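Local coordinates for protein carboxylesterase (Uncultured bacterium, PDB 5GMX) that hydrolyses carboxylic esters and also acts on oxyimino cephalosporins, as a family VIII carboxylesterase probably using a beta-lactamase-like serine mechanism, at residues 64-70 against 212-216; 72-76 against 200-204; 352-357 against 383-387; 44-49 against 273-277; 84-90 against 172-177. One frame throughout, in Å; residues are numbered along the deposited sequence.

Contact 1 (64-70 against 212-216)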
# COMPACT_ATOMS: atom_id res chain seq x y z
N ASP A 64 -5.67 12.23 -14.66
CA ASP A 64 -5.16 10.86 -14.77
C ASP A 64 -3.67 10.72 -14.40
O ASP A 64 -3.07 9.69 -14.68
CB ASP A 64 -5.39 10.33 -16.19
CG ASP A 64 -4.60 11.09 -17.25
OD1 ASP A 64 -4.05 12.18 -16.93
OD2 ASP A 64 -4.56 10.63 -18.41
N THR A 65 -3.10 11.75 -13.79
CA THR A 65 -1.69 11.73 -13.42
C THR A 65 -1.41 10.65 -12.36
O THR A 65 -2.19 10.47 -11.42
CB THR A 65 -1.23 13.12 -12.91
OG1 THR A 65 -1.26 14.06 -13.99
CG2 THR A 65 0.19 13.07 -12.36
N LEU A 66 -0.32 9.91 -12.55
CA LEU A 66 0.10 8.86 -11.63
C LEU A 66 1.40 9.21 -10.90
O LEU A 66 2.22 9.97 -11.41
CB LEU A 66 0.29 7.54 -12.37
CG LEU A 66 -0.92 7.01 -13.14
CD1 LEU A 66 -0.46 5.96 -14.12
CD2 LEU A 66 -1.96 6.44 -12.18
N ILE A 67 1.60 8.62 -9.73
CA ILE A 67 2.85 8.79 -8.98
C ILE A 67 3.16 7.51 -8.20
O ILE A 67 2.26 6.75 -7.85
CB ILE A 67 2.76 10.00 -8.00
CG1 ILE A 67 4.15 10.43 -7.50
CG2 ILE A 67 1.82 9.71 -6.83
CD1 ILE A 67 5.11 10.88 -8.60
N ASN A 68 4.44 7.25 -7.98
CA ASN A 68 4.85 6.16 -7.11
C ASN A 68 4.29 6.36 -5.71
O ASN A 68 4.38 7.45 -5.15
CB ASN A 68 6.37 6.05 -7.07
CG ASN A 68 6.85 4.73 -6.51
OD1 ASN A 68 7.06 3.77 -7.25
ND2 ASN A 68 7.02 4.66 -5.20
N THR A 69 3.69 5.32 -5.14
CA THR A 69 3.05 5.45 -3.83
C THR A 69 3.81 4.73 -2.72
O THR A 69 3.36 4.72 -1.57
CB THR A 69 1.62 4.92 -3.85
OG1 THR A 69 1.63 3.53 -4.21
CG2 THR A 69 0.76 5.70 -4.86
N TYR A 70 4.95 4.13 -3.06
CA TYR A 70 5.76 3.38 -2.10
C TYR A 70 4.93 2.40 -1.27
O TYR A 70 4.13 1.67 -1.84
CB TYR A 70 6.54 4.35 -1.21
CG TYR A 70 7.59 5.07 -2.01
CD1 TYR A 70 8.79 4.44 -2.34
CD2 TYR A 70 7.38 6.36 -2.48
CE1 TYR A 70 9.75 5.08 -3.09
CE2 TYR A 70 8.35 7.01 -3.24
CZ TYR A 70 9.53 6.36 -3.53
OH TYR A 70 10.49 7.00 -4.28
N ARG A 212 1.79 9.19 -18.15
CA ARG A 212 0.97 9.81 -17.12
C ARG A 212 1.73 10.05 -15.82
O ARG A 212 1.22 10.73 -14.92
CB ARG A 212 -0.26 8.94 -16.84
CG ARG A 212 -1.18 8.76 -18.04
CD ARG A 212 -2.13 7.59 -17.82
NE ARG A 212 -2.85 7.74 -16.56
CZ ARG A 212 -3.61 6.80 -16.02
NH1 ARG A 212 -3.75 5.63 -16.62
NH2 ARG A 212 -4.23 7.03 -14.87
N VAL A 213 2.93 9.50 -15.69
CA VAL A 213 3.65 9.57 -14.42
C VAL A 213 4.22 10.96 -14.14
O VAL A 213 4.90 11.54 -14.98
CB VAL A 213 4.79 8.53 -14.35
CG1 VAL A 213 5.50 8.60 -13.01
CG2 VAL A 213 4.23 7.14 -14.55
N ALA A 214 3.92 11.47 -12.95
CA ALA A 214 4.50 12.73 -12.50
C ALA A 214 5.92 12.47 -12.01
O ALA A 214 6.32 11.33 -11.87
CB ALA A 214 3.66 13.34 -11.40
N GLU A 215 6.65 13.54 -11.72
CA GLU A 215 8.03 13.41 -11.27
C GLU A 215 8.10 13.37 -9.76
O GLU A 215 7.57 14.25 -9.08
CB GLU A 215 8.88 14.57 -11.81
CG GLU A 215 10.32 14.58 -11.33
CD GLU A 215 11.04 15.87 -11.68
OE1 GLU A 215 10.37 16.84 -12.12
OE2 GLU A 215 12.28 15.92 -11.52
N MSE A 216 8.75 12.34 -9.22
CA MSE A 216 8.90 12.24 -7.78
C MSE A 216 9.96 13.22 -7.27
O MSE A 216 11.02 13.36 -7.87
CB MSE A 216 9.27 10.82 -7.37
CG MSE A 216 9.33 10.66 -5.85
SE MSE A 216 7.52 10.71 -5.10
CE MSE A 216 6.95 9.07 -5.88
O HOH W 1 0.37 13.93 -15.84
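A short strand, 67-68, and the residues before it run beside an irregular loop, 212-216, their end-to-end directions 35° apart. A single beta bridge joins L66 to V213: L66 N donates to R212 O (2.9 Å), and A214 N donates to L66 O (2.7 Å), both nearly straight. R212 points toward 64-70, and its NE and NH2 both donate to D64 O (2.7 and 2.9 Å), while L66 CG lies over one face of the guanidinium. A long salt bridge, D64 OD2 to R212 NE at 3.8 Å, adds charge attraction alone. M216, a selenomethionine, also points toward 64-70; its CE lies 3.1 Å from N68 O and touches I67 CG1 (3.5 Å) and Y70 CE2 (3.6 Å), three residues that a long, unbranched side chain can meet together. Y70 borders the bound phenylmethanesulfonic acid, and its OH bonds to T249 O. Backbone and arginine hydrogen bonds thus hold the D64 end, and methionine packs on a pocket residue at the other.

Contact 2 (72-76 against 200-204)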
# COMPACT_ATOMS: atom_id res chain seq x y z
N THR A 72 2.35 2.45 0.38
CA THR A 72 0.90 2.46 0.21
C THR A 72 0.49 1.20 -0.58
O THR A 72 -0.55 0.57 -0.31
CB THR A 72 0.43 3.75 -0.50
OG1 THR A 72 0.80 4.90 0.29
CG2 THR A 72 -1.08 3.75 -0.71
N THR A 73 1.37 0.80 -1.50
CA THR A 73 1.20 -0.42 -2.29
C THR A 73 1.00 -1.68 -1.44
O THR A 73 0.31 -2.61 -1.87
CB THR A 73 2.42 -0.65 -3.22
OG1 THR A 73 2.80 0.60 -3.83
CG2 THR A 73 2.10 -1.65 -4.32
N LYS A 74 1.60 -1.73 -0.25
CA LYS A 74 1.49 -2.93 0.58
C LYS A 74 0.03 -3.21 0.90
O LYS A 74 -0.40 -4.36 0.89
CB LYS A 74 2.32 -2.80 1.87
CG LYS A 74 3.83 -2.84 1.62
CD LYS A 74 4.60 -3.06 2.93
CE LYS A 74 6.09 -3.08 2.67
NZ LYS A 74 6.55 -1.74 2.25
N GLY A 75 -0.75 -2.15 1.13
CA GLY A 75 -2.17 -2.34 1.39
C GLY A 75 -2.85 -3.02 0.21
O GLY A 75 -3.66 -3.96 0.36
N MSE A 76 -2.49 -2.58 -0.99
CA MSE A 76 -3.06 -3.17 -2.19
C MSE A 76 -2.71 -4.65 -2.26
O MSE A 76 -3.58 -5.49 -2.55
CB MSE A 76 -2.57 -2.44 -3.43
CG MSE A 76 -2.84 -0.94 -3.37
SE MSE A 76 -4.75 -0.52 -3.14
CE MSE A 76 -4.59 1.42 -3.12
N ASP A 200 -6.44 3.75 -12.41
CA ASP A 200 -5.87 4.72 -11.47
C ASP A 200 -4.96 4.08 -10.41
O ASP A 200 -4.52 4.76 -9.48
CB ASP A 200 -6.99 5.51 -10.78
CG ASP A 200 -7.54 6.64 -11.66
OD1 ASP A 200 -6.77 7.26 -12.45
OD2 ASP A 200 -8.75 6.94 -11.55
N TYR A 201 -4.68 2.79 -10.54
CA TYR A 201 -3.65 2.14 -9.71
C TYR A 201 -3.08 0.90 -10.39
O TYR A 201 -3.81 -0.04 -10.71
CB TYR A 201 -4.20 1.76 -8.33
CG TYR A 201 -3.11 1.66 -7.29
CD1 TYR A 201 -2.31 0.53 -7.20
CD2 TYR A 201 -2.85 2.70 -6.43
CE1 TYR A 201 -1.28 0.44 -6.26
CE2 TYR A 201 -1.83 2.63 -5.49
CZ TYR A 201 -1.05 1.50 -5.41
OH TYR A 201 -0.04 1.45 -4.46
N TYR A 202 -1.76 0.90 -10.56
CA TYR A 202 -1.06 -0.18 -11.24
C TYR A 202 0.08 -0.76 -10.39
O TYR A 202 0.80 -0.02 -9.73
CB TYR A 202 -0.46 0.31 -12.57
CG TYR A 202 -1.44 0.89 -13.56
CD1 TYR A 202 -1.91 2.19 -13.44
CD2 TYR A 202 -1.88 0.14 -14.65
CE1 TYR A 202 -2.80 2.73 -14.36
CE2 TYR A 202 -2.77 0.67 -15.58
CZ TYR A 202 -3.23 1.96 -15.42
OH TYR A 202 -4.10 2.50 -16.35
N ILE A 203 0.24 -2.07 -10.45
CA ILE A 203 1.46 -2.70 -9.96
C ILE A 203 2.10 -3.35 -11.17
O ILE A 203 1.64 -4.39 -11.65
CB ILE A 203 1.18 -3.73 -8.86
CG1 ILE A 203 0.44 -3.07 -7.69
CG2 ILE A 203 2.49 -4.36 -8.37
CD1 ILE A 203 -0.13 -4.05 -6.68
N GLY A 204 3.15 -2.71 -11.68
CA GLY A 204 3.66 -3.03 -13.00
C GLY A 204 2.93 -2.14 -13.99
O GLY A 204 1.81 -2.44 -14.40
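This is a buried helix-on-strand packing contact near the centre of the chain, where the first turn of helix 72-86 rests against strand 201-202, an outer strand of the small three-stranded sheet. Y201 points toward the helix and turns one ring face to M76, a selenomethionine. M76 CG sits over the ring face, 4.0 Å from the centroid and 3.6 Å from Y201 CE1, which makes a CH-pi contact; the selenium, 4.7 Å from the same centroid, adds a Met-aromatic one. A long, polarisable side chain is well suited to following a flat aromatic surface. The helix start itself fits the SxxK motif of serine beta-lactamases and their esterase relatives, with S71 and K74 both in the ligand pocket. K74 points away from the strand, and its NZ bonds to Y160 OH, so the helix offers one side to the pocket and another to the sheet. T73 OG1 lies at the ring edge, 3.0 Å from Y201 OH; the tyrosine hydroxyl is hydrogen-bonded to T69 OG1, the threonine's to Y70 O. Beyond the ring, I203 extends the apolar surface: its CG1 meets T73 CG2 at 4.0 Å, and its CD1 approaches M76 CB at 4.4 Å.

Contact 3 (352-357 against 383-387)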
# COMPACT_ATOMS: atom_id res chain seq x y z
N ASP A 352 -12.46 2.99 7.01
CA ASP A 352 -13.19 3.12 8.28
C ASP A 352 -14.56 2.49 8.06
O ASP A 352 -15.42 3.11 7.44
CB ASP A 352 -13.30 4.61 8.67
CG ASP A 352 -14.21 4.86 9.90
OD1 ASP A 352 -14.93 3.94 10.36
OD2 ASP A 352 -14.23 6.01 10.40
N THR A 353 -14.76 1.27 8.55
CA THR A 353 -16.01 0.56 8.28
C THR A 353 -17.20 1.14 9.06
O THR A 353 -18.36 0.91 8.68
CB THR A 353 -15.92 -0.95 8.61
OG1 THR A 353 -15.76 -1.12 10.02
CG2 THR A 353 -14.76 -1.58 7.88
N LYS A 354 -16.94 1.84 10.15
CA LYS A 354 -18.02 2.47 10.92
C LYS A 354 -18.67 3.60 10.13
O LYS A 354 -19.89 3.61 9.92
CB LYS A 354 -17.52 2.98 12.27
CG LYS A 354 -17.05 1.88 13.22
CD LYS A 354 -16.81 2.42 14.63
CE LYS A 354 -16.48 1.30 15.63
NZ LYS A 354 -15.08 0.77 15.50
N ALA A 355 -17.86 4.54 9.65
CA ALA A 355 -18.37 5.65 8.84
C ALA A 355 -18.54 5.25 7.38
O ALA A 355 -19.01 6.04 6.56
CB ALA A 355 -17.44 6.85 8.95
N ARG A 356 -18.17 4.01 7.05
CA ARG A 356 -18.17 3.54 5.67
C ARG A 356 -17.37 4.49 4.77
O ARG A 356 -17.77 4.82 3.66
CB ARG A 356 -19.60 3.34 5.17
CG ARG A 356 -20.29 2.16 5.86
CD ARG A 356 -21.79 2.15 5.65
NE ARG A 356 -22.15 1.89 4.26
CZ ARG A 356 -23.35 2.13 3.73
NH1 ARG A 356 -24.32 2.65 4.47
NH2 ARG A 356 -23.58 1.85 2.45
N LEU A 357 -16.21 4.90 5.28
CA LEU A 357 -15.39 5.92 4.64
C LEU A 357 -14.07 5.33 4.15
O LEU A 357 -13.39 4.64 4.89
CB LEU A 357 -15.12 7.06 5.63
CG LEU A 357 -14.21 8.25 5.29
CD1 LEU A 357 -14.65 9.48 6.07
CD2 LEU A 357 -12.74 7.95 5.61
N ALA A 383 -12.18 15.92 6.82
CA ALA A 383 -13.12 14.90 6.39
C ALA A 383 -14.05 14.46 7.51
O ALA A 383 -15.24 14.27 7.27
CB ALA A 383 -12.37 13.71 5.84
N TYR A 384 -13.52 14.30 8.72
CA TYR A 384 -14.39 13.86 9.80
C TYR A 384 -15.21 14.99 10.42
O TYR A 384 -16.14 14.73 11.19
CB TYR A 384 -13.59 13.12 10.88
CG TYR A 384 -13.35 11.67 10.50
CD1 TYR A 384 -14.31 10.70 10.77
CD2 TYR A 384 -12.20 11.29 9.82
CE1 TYR A 384 -14.11 9.37 10.41
CE2 TYR A 384 -11.99 9.96 9.46
CZ TYR A 384 -12.95 9.01 9.75
OH TYR A 384 -12.75 7.71 9.40
N ARG A 385 -14.90 16.23 10.09
CA ARG A 385 -15.80 17.32 10.47
C ARG A 385 -17.11 17.32 9.68
O ARG A 385 -18.11 17.88 10.12
CB ARG A 385 -15.11 18.67 10.30
CG ARG A 385 -14.29 19.09 11.48
CD ARG A 385 -13.87 20.53 11.35
NE ARG A 385 -15.00 21.44 11.11
CZ ARG A 385 -14.84 22.71 10.77
NH1 ARG A 385 -13.61 23.20 10.65
NH2 ARG A 385 -15.89 23.50 10.57
N CYS A 386 -17.10 16.69 8.51
CA CYS A 386 -18.26 16.72 7.61
C CYS A 386 -19.27 15.60 7.87
O CYS A 386 -20.23 15.44 7.12
CB CYS A 386 -17.78 16.65 6.16
SG CYS A 386 -16.75 18.05 5.66
N LEU A 387 -19.05 14.83 8.94
CA LEU A 387 -19.92 13.70 9.25
C LEU A 387 -20.85 14.00 10.43
O LEU A 387 -20.40 14.07 11.58
CB LEU A 387 -19.08 12.46 9.55
CG LEU A 387 -18.15 12.00 8.42
CD1 LEU A 387 -17.32 10.80 8.85
CD2 LEU A 387 -18.94 11.68 7.17
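Y384, in the last turn of the C-terminal helix 374-385, carries its ring across the side chain of L357, whose CD1 lies over one face, 4.1 Å from Y384 CZ. The phenol end continues to D352, where Y384 OH donates a very short hydrogen bond of 2.5 Å to D352 OD2, OD2 lying near the plane of the ring. Tyrosine fits because it supplies both a flat surface for leucine and a hydroxyl long enough in reach for the buried acid. The other oxygen, D352 OD1, accepts from A355 N (3.1 Å), an Asx motif, from K354 N (2.9 Å, weak) and from N335 ND2. These bonds lie within or beside the hairpin loop between the antiparallel strands 348-352 and 357-363 of the large sheet. D352 and L357 pair at its base through D352 N to L357 O (2.8 Å) and L357 N to D352 O (2.9 Å), and a G1 beta bulge forms where R356 and L357 both face D352. R356 has positive phi, as the first position of such a bulge requires. L387 CD1 packs on A355 CB at 4.0 Å and on L357 CD1 at 4.1 Å.

Contact 4 (44-49 against 273-277)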
# COMPACT_ATOMS: atom_id res chain seq x y z
N ILE A 44 -17.60 7.49 -4.62
CA ILE A 44 -16.65 8.60 -4.58
C ILE A 44 -17.39 9.94 -4.48
O ILE A 44 -18.22 10.26 -5.34
CB ILE A 44 -15.73 8.61 -5.82
CG1 ILE A 44 -14.79 7.40 -5.80
CG2 ILE A 44 -14.94 9.91 -5.90
CD1 ILE A 44 -13.70 7.47 -4.71
N VAL A 45 -17.10 10.73 -3.45
CA VAL A 45 -17.78 12.00 -3.25
C VAL A 45 -16.81 13.17 -3.24
O VAL A 45 -17.22 14.33 -3.34
CB VAL A 45 -18.60 11.99 -1.93
CG1 VAL A 45 -19.70 10.93 -1.99
CG2 VAL A 45 -17.69 11.77 -0.73
N VAL A 46 -15.53 12.87 -3.10
CA VAL A 46 -14.48 13.87 -3.30
C VAL A 46 -13.41 13.31 -4.24
O VAL A 46 -12.94 12.19 -4.05
CB VAL A 46 -13.82 14.32 -1.99
CG1 VAL A 46 -12.81 15.42 -2.26
CG2 VAL A 46 -14.87 14.80 -0.99
N ASP A 47 -13.05 14.09 -5.25
CA ASP A 47 -12.08 13.68 -6.25
C ASP A 47 -11.36 14.94 -6.73
O ASP A 47 -11.84 15.64 -7.62
CB ASP A 47 -12.78 12.95 -7.40
CG ASP A 47 -11.83 12.53 -8.52
OD1 ASP A 47 -10.60 12.64 -8.35
OD2 ASP A 47 -12.33 12.04 -9.56
N LEU A 48 -10.21 15.23 -6.13
CA LEU A 48 -9.52 16.49 -6.32
C LEU A 48 -8.06 16.30 -6.73
O LEU A 48 -7.43 15.31 -6.38
CB LEU A 48 -9.57 17.32 -5.04
CG LEU A 48 -10.95 17.70 -4.49
CD1 LEU A 48 -10.79 18.33 -3.12
CD2 LEU A 48 -11.72 18.63 -5.44
N TRP A 49 -7.53 17.27 -7.46
CA TRP A 49 -6.10 17.31 -7.71
C TRP A 49 -5.67 18.76 -7.93
O TRP A 49 -6.51 19.66 -7.99
CB TRP A 49 -5.71 16.43 -8.91
CG TRP A 49 -6.32 16.84 -10.21
CD1 TRP A 49 -5.76 17.64 -11.18
CD2 TRP A 49 -7.62 16.49 -10.69
NE1 TRP A 49 -6.63 17.80 -12.23
CE2 TRP A 49 -7.78 17.10 -11.95
CE3 TRP A 49 -8.66 15.70 -10.17
CZ2 TRP A 49 -8.96 16.96 -12.71
CZ3 TRP A 49 -9.83 15.56 -10.93
CH2 TRP A 49 -9.96 16.19 -12.18
N ARG A 273 -7.50 8.97 -6.25
CA ARG A 273 -8.78 8.39 -6.67
C ARG A 273 -8.76 6.86 -6.67
O ARG A 273 -9.69 6.23 -6.17
CB ARG A 273 -9.18 8.90 -8.06
CG ARG A 273 -10.53 8.38 -8.55
CD ARG A 273 -11.01 9.11 -9.80
NE ARG A 273 -9.96 9.15 -10.80
CZ ARG A 273 -9.32 10.24 -11.19
NH1 ARG A 273 -9.64 11.43 -10.69
NH2 ARG A 273 -8.36 10.15 -12.10
N GLY A 274 -7.70 6.26 -7.21
CA GLY A 274 -7.59 4.80 -7.24
C GLY A 274 -7.55 4.20 -5.84
O GLY A 274 -8.28 3.24 -5.52
N ILE A 275 -6.72 4.81 -4.99
CA ILE A 275 -6.57 4.40 -3.60
C ILE A 275 -7.90 4.49 -2.86
O ILE A 275 -8.31 3.55 -2.17
CB ILE A 275 -5.52 5.26 -2.88
CG1 ILE A 275 -4.16 5.12 -3.55
CG2 ILE A 275 -5.43 4.88 -1.41
CD1 ILE A 275 -3.14 6.14 -3.06
N ALA A 276 -8.57 5.62 -3.03
CA ALA A 276 -9.83 5.86 -2.34
C ALA A 276 -10.92 4.92 -2.83
O ALA A 276 -11.84 4.60 -2.08
CB ALA A 276 -10.28 7.30 -2.53
N LYS A 277 -10.85 4.50 -4.09
CA LYS A 277 -11.83 3.55 -4.60
C LYS A 277 -11.64 2.19 -3.95
O LYS A 277 -12.63 1.57 -3.52
CB LYS A 277 -11.74 3.42 -6.12
CG LYS A 277 -12.47 4.54 -6.86
CD LYS A 277 -12.38 4.38 -8.37
CE LYS A 277 -13.07 5.58 -9.05
NZ LYS A 277 -13.15 5.40 -10.52
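A salt bridge between D47 and R273 fastens strand 43-51 to helix 272-283. R273 NH1 donates to D47 OD1 at 2.8 Å and, more weakly, to D47 OD2 at 3.0 Å, so a single guanidinium nitrogen is shared by both carboxylate oxygens. D47 OD1 lies near the guanidinium plane, where the N-H groups point. The rest of the arginine is also engaged: its NE pairs with D200 in a second salt bridge, and its NH2 donates to S63 O. An arginine, with donors spread round its end, can meet D47, S63 and D200 at once. W49 lies beside the same group, its CZ3 at 4.1 Å from R273 NH1. Further along, the contact turns apolar. I44 points toward the helix, and its CD1 meets A276 CB at 4.1 Å, while I44 CG1 touches the aliphatic part of K277 at CG, 3.8 Å away. Alanine is small enough to let the isoleucine come close to the helix, and lysine covers it with methylenes while its NZ bonds to G196 O. The strand and helix segments run nearly antiparallel, at 158°, with axes 9.6 Å apart. I44, D47 and W49 all face the helix, a spacing made possible by the classic beta bulge at V45 and V46 opposite L38. Charge pairing at one end and aliphatic packing at the other hold helix 272-283 against the large antiparallel sheet.

Contact 5 (84-90 against 172-177)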
# COMPACT_ATOMS: atom_id res chain seq x y z
N LEU A 84 -8.38 -13.49 -2.03
CA LEU A 84 -8.16 -14.90 -2.30
C LEU A 84 -8.52 -15.72 -1.07
O LEU A 84 -8.98 -16.85 -1.20
CB LEU A 84 -6.71 -15.17 -2.72
CG LEU A 84 -6.32 -14.62 -4.10
CD1 LEU A 84 -4.83 -14.79 -4.33
CD2 LEU A 84 -7.12 -15.30 -5.20
N ALA A 85 -8.35 -15.14 0.12
CA ALA A 85 -8.69 -15.89 1.31
C ALA A 85 -10.21 -15.99 1.38
O ALA A 85 -10.76 -17.02 1.78
CB ALA A 85 -8.13 -15.24 2.56
N ASP A 86 -10.88 -14.94 0.91
CA ASP A 86 -12.33 -14.86 0.99
C ASP A 86 -12.96 -15.87 0.04
O ASP A 86 -14.05 -16.37 0.30
CB ASP A 86 -12.83 -13.44 0.67
CG ASP A 86 -14.31 -13.25 0.97
OD1 ASP A 86 -14.73 -13.55 2.11
OD2 ASP A 86 -15.05 -12.81 0.06
N GLU A 87 -12.26 -16.17 -1.06
CA GLU A 87 -12.72 -17.18 -2.02
C GLU A 87 -12.41 -18.61 -1.56
O GLU A 87 -12.81 -19.56 -2.22
CB GLU A 87 -12.07 -16.96 -3.39
CG GLU A 87 -12.40 -15.64 -4.06
CD GLU A 87 -11.56 -15.42 -5.31
OE1 GLU A 87 -10.81 -16.35 -5.70
OE2 GLU A 87 -11.64 -14.33 -5.91
N GLY A 88 -11.68 -18.75 -0.47
CA GLY A 88 -11.37 -20.07 0.08
C GLY A 88 -10.09 -20.70 -0.44
O GLY A 88 -9.83 -21.87 -0.19
N LEU A 89 -9.27 -19.92 -1.14
CA LEU A 89 -8.02 -20.45 -1.68
C LEU A 89 -6.87 -20.35 -0.67
O LEU A 89 -5.90 -21.08 -0.75
CB LEU A 89 -7.64 -19.72 -2.97
CG LEU A 89 -8.57 -19.98 -4.15
CD1 LEU A 89 -8.23 -19.08 -5.31
CD2 LEU A 89 -8.49 -21.44 -4.55
N ILE A 90 -7.01 -19.44 0.30
CA ILE A 90 -5.98 -19.26 1.33
C ILE A 90 -6.58 -19.32 2.72
O ILE A 90 -7.58 -18.67 3.00
CB ILE A 90 -5.27 -17.91 1.16
CG1 ILE A 90 -4.62 -17.83 -0.22
CG2 ILE A 90 -4.25 -17.71 2.29
CD1 ILE A 90 -3.96 -16.49 -0.53
N VAL A 172 2.62 -16.07 -2.40
CA VAL A 172 1.54 -16.92 -1.89
C VAL A 172 0.30 -16.82 -2.79
O VAL A 172 -0.28 -17.85 -3.23
CB VAL A 172 1.17 -16.54 -0.45
CG1 VAL A 172 -0.07 -17.30 -0.00
CG2 VAL A 172 2.34 -16.84 0.48
N ALA A 173 -0.05 -15.57 -3.11
CA ALA A 173 -1.17 -15.30 -4.00
C ALA A 173 -1.06 -16.01 -5.35
O ALA A 173 -2.04 -16.56 -5.85
CB ALA A 173 -1.31 -13.79 -4.23
N ARG A 174 0.14 -15.99 -5.93
CA ARG A 174 0.40 -16.60 -7.22
C ARG A 174 0.33 -18.11 -7.12
O ARG A 174 -0.16 -18.77 -8.04
CB ARG A 174 1.76 -16.19 -7.77
CG ARG A 174 1.88 -14.73 -8.16
CD ARG A 174 3.23 -14.44 -8.82
NE ARG A 174 3.40 -15.11 -10.11
CZ ARG A 174 4.28 -16.08 -10.35
NH1 ARG A 174 5.08 -16.50 -9.38
NH2 ARG A 174 4.36 -16.63 -11.55
N ARG A 175 0.82 -18.66 -6.01
CA ARG A 175 0.83 -20.12 -5.86
C ARG A 175 -0.57 -20.69 -5.75
O ARG A 175 -0.83 -21.76 -6.32
CB ARG A 175 1.64 -20.56 -4.63
CG ARG A 175 3.13 -20.29 -4.71
CD ARG A 175 3.82 -21.15 -5.75
NE ARG A 175 5.24 -20.79 -5.85
CZ ARG A 175 6.24 -21.65 -5.67
NH1 ARG A 175 5.99 -22.93 -5.40
NH2 ARG A 175 7.49 -21.23 -5.79
N VAL A 176 -1.48 -20.02 -5.05
CA VAL A 176 -2.82 -20.60 -4.94
C VAL A 176 -3.68 -20.34 -6.17
O VAL A 176 -4.81 -20.84 -6.26
CB VAL A 176 -3.59 -20.10 -3.70
CG1 VAL A 176 -2.77 -20.35 -2.44
CG2 VAL A 176 -3.96 -18.63 -3.83
N THR A 177 -3.17 -19.56 -7.11
CA THR A 177 -3.85 -19.38 -8.40
C THR A 177 -3.02 -20.02 -9.53
O THR A 177 -3.12 -19.62 -10.69
CB THR A 177 -4.11 -17.89 -8.71
OG1 THR A 177 -2.89 -17.15 -8.61
CG2 THR A 177 -5.13 -17.31 -7.74
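Across these two segments the side-chain packing is apolar, made by aliphatic groups that interlock at the ends of two helices. V176 is at its centre: its CG2 touches L84 CD1 (4.0 Å), L89 CB (3.9 Å) and I90 CG1 (3.8 Å), a compact branched residue fitting between three larger ones. L84 also reaches the small A173, CD1 to CB at 3.7 Å, where alanine allows the leucine to come near the helix backbone; the same CD1 lies 3.6 Å from A173 O. I90 CD1 adds V172 CG1 at 4.0 Å, and L84 CD2 meets the methyl CG2 of T177 at 3.8 Å. Polar interactions serve instead to shape each segment from within. In 84-90, L89 N bonds to L84 O (3.1 Å) and G88 N to A85 O (3.0 Å), closing the last helical turn; in 172-177, V176 N bonds to V172 O (3.1 Å). E87 and R175 have salt-bridge partners outside the two segments, K190 and E102. G88 has positive phi, a conformation in which a side chain would collide with the preceding carbonyl; it turns the chain out of the helix, and L89 and I90 point toward 172-177 as L84 does. This is the Schellman motif, here ending helix 72-86 and packing its exit against the end of helix 165-175.

How the contacts relate
From the N terminus, strand 43-51 opens contact 4, whose loop closes only at helix 272-283 and encloses three others. Within it contact 1 begins at 64-70 and closes at 212-216; inside that, contact 2 joins 72-76 to 200-204, and innermost is contact 5, 84-90 to 172-177. No loops cross, and contact 3 follows in series near the C terminus. Contacts 1, 2 and 4 touch one another, R273 in a salt bridge with D200 and R212 in a long, weak ion pair with it, and link the small sheet to the pocket helix and the large sheet. Contact 5 shares helix 72-86 with contact 2 but lies at its far end. Contact 3 fixes the C-terminal helix to the large sheet.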